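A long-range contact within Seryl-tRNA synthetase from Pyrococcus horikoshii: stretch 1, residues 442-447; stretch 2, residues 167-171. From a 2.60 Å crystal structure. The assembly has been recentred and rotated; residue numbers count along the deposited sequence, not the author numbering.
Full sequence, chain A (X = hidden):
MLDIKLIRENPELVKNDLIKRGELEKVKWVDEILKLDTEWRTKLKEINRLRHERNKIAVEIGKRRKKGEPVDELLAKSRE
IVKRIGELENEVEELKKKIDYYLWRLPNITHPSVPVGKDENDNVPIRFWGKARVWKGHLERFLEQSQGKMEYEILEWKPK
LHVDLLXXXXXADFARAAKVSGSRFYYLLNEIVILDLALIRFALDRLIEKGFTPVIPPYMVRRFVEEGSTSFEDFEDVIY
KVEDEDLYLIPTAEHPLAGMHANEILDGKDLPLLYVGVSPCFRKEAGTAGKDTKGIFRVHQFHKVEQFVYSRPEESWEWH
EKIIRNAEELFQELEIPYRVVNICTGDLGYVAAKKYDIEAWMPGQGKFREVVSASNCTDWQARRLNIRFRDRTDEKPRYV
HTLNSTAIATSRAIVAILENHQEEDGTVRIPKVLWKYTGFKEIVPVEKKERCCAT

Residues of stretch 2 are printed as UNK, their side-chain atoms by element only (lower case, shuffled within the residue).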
# COMPACT_ATOMS: atom_id res chain seq x y z
N GLU A 442 -12.74 20.15 18.21
CA GLU A 442 -12.33 19.24 19.26
C GLU A 442 -13.00 17.90 19.03
O GLU A 442 -13.90 17.77 18.19
CB GLU A 442 -12.76 19.79 20.62
CG GLU A 442 -14.24 20.19 20.68
CD GLU A 442 -14.70 20.56 22.09
OE1 GLU A 442 -13.96 21.31 22.79
OE2 GLU A 442 -15.79 20.10 22.49
N ILE A 443 -12.55 16.89 19.76
CA ILE A 443 -13.16 15.58 19.64
C ILE A 443 -13.60 15.19 21.03
O ILE A 443 -12.78 15.12 21.94
CB ILE A 443 -12.19 14.51 19.07
CG1 ILE A 443 -11.60 15.00 17.74
CG2 ILE A 443 -12.95 13.19 18.87
CD1 ILE A 443 -10.47 14.16 17.20
N VAL A 444 -14.89 14.96 21.20
CA VAL A 444 -15.41 14.60 22.51
C VAL A 444 -15.65 13.10 22.68
O VAL A 444 -15.89 12.37 21.71
CB VAL A 444 -16.74 15.36 22.82
CG1 VAL A 444 -16.55 16.83 22.50
CG2 VAL A 444 -17.91 14.80 22.03
N PRO A 445 -15.56 12.63 23.92
CA PRO A 445 -15.77 11.20 24.18
C PRO A 445 -17.17 10.79 23.80
O PRO A 445 -18.09 11.61 23.82
CB PRO A 445 -15.52 11.08 25.68
CG PRO A 445 -15.76 12.42 26.19
CD PRO A 445 -15.18 13.33 25.15
N VAL A 446 -17.33 9.52 23.43
CA VAL A 446 -18.63 9.00 23.06
C VAL A 446 -19.24 8.39 24.31
O VAL A 446 -18.52 8.11 25.27
CB VAL A 446 -18.50 7.93 21.92
CG1 VAL A 446 -17.68 8.51 20.81
CG2 VAL A 446 -17.85 6.67 22.40
N GLU A 447 -20.55 8.20 24.30
CA GLU A 447 -21.23 7.62 25.46
C GLU A 447 -22.52 6.90 25.08
O GLU A 447 -22.71 5.79 25.61
CB GLU A 447 -21.52 8.70 26.49
CG GLU A 447 -20.29 9.28 27.15
CD GLU A 447 -20.53 10.68 27.67
OE1 GLU A 447 -21.50 10.86 28.44
OE2 GLU A 447 -19.76 11.59 27.30
N UNK A 167 -9.75 5.12 22.30
CA UNK A 167 -10.86 4.32 22.79
C UNK A 167 -12.01 5.18 23.29
O UNK A 167 -13.14 5.03 22.85
o UNK A 167 -12.92 1.44 25.00
c UNK A 167 -12.40 1.83 23.93
c UNK A 167 -10.89 1.96 23.88
o UNK A 167 -13.08 2.11 22.92
c UNK A 167 -10.39 3.41 23.93
N UNK A 168 -11.72 6.09 24.22
CA UNK A 168 -12.76 6.94 24.76
C UNK A 168 -13.33 7.86 23.68
O UNK A 168 -14.49 8.28 23.74
c UNK A 168 -11.29 6.92 26.83
c UNK A 168 -11.49 9.00 25.54
c UNK A 168 -12.24 7.76 25.99
c UNK A 168 -12.27 10.26 25.79
N UNK A 169 -12.52 8.15 22.66
CA UNK A 169 -12.94 9.00 21.56
C UNK A 169 -13.63 8.23 20.43
O UNK A 169 -14.13 8.84 19.49
c UNK A 169 -12.06 11.57 22.65
c UNK A 169 -11.61 11.24 21.25
c UNK A 169 -11.72 9.74 21.02
c UNK A 169 -10.17 11.71 21.00
N UNK A 170 -13.66 6.91 20.53
CA UNK A 170 -14.27 6.08 19.50
C UNK A 170 -13.55 6.20 18.16
O UNK A 170 -14.18 6.09 17.10
N UNK A 171 -12.22 6.38 18.21
CA UNK A 171 -11.46 6.57 16.99
C UNK A 171 -10.65 5.45 16.40
O UNK A 171 -9.93 5.65 15.42

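Position 167 carries five side-chain atoms: three carbons in an unbranched run, the third bearing two oxygens. A carboxylate at the end of two methylenes is glutamate, so this is Glu-167. Its CA-to-CB bond points away from the other stretch, and although the chain's end comes nearer, it makes no contact. An exposed helical position suits a charged group of this kind, which can remain in solvent while the backbone serves the helix.

Position 168 has four carbons, forked at the first, with one arm two carbons long. The end of the longer arm lies 3.4 Å from CB of Pro-445. Branching at CB with unequal arms identifies isoleucine, Ile-168. Its CA-to-CB bond runs sideways, yet the reach of the longer arm brings CD1 against the proline ring, an apolar surface that a hydrocarbon side chain matches well. The backbone contributes too: O of Ile-168 accepts a hydrogen bond from N of Val-446, at 3.1 Å and with an angle of 158° at the hydrogen, and the same oxygen lies 3.2 Å from CA of Pro-445 in a CA-H...O contact.

Position 169 also has four carbons, but the fork comes at the second, and that branching carbon sits 3.4 Å from CG2 of Ile-443. This is leucine, Leu-169. Its CA-to-CB bond points away, but with chi1 at -110° and chi2 at 41° the end of the side chain comes nearer, and CD1 of Leu-169 lies 3.9 Å from N of Pro-445. Buried and wholly apolar, it has the largest area covered across this contact.

Position 170 has no side-chain atoms and is Gly-170. It is the first residue to leave helical geometry, in a Schellman motif, and its positive phi of 63° by itself favours glycine. A CB here would point toward stretch 1 and lie only 3.2 Å from CG1 of Val-446, a tight approach. Its N bonds back to O of Glu-167 at 3.0 Å.

Position 171 likewise lacks side-chain atoms: Gly-171. It is buried but touches nothing on stretch 1, so this contact gives no reason for glycine here.

The contact thus joins one directional backbone bond to apolar packing. Pro-445 and Leu-169 have the nearest CA atoms, 4.4 Å apart. The hydrogen bond from Val-446 fixes the extended segment against the helix's final turn, while Ile-443 and Pro-445 pack against the two hydrocarbon side chains, linking residues that touch although at least 274 positions apart in sequence.

Stretch 2 167-171: EILGG
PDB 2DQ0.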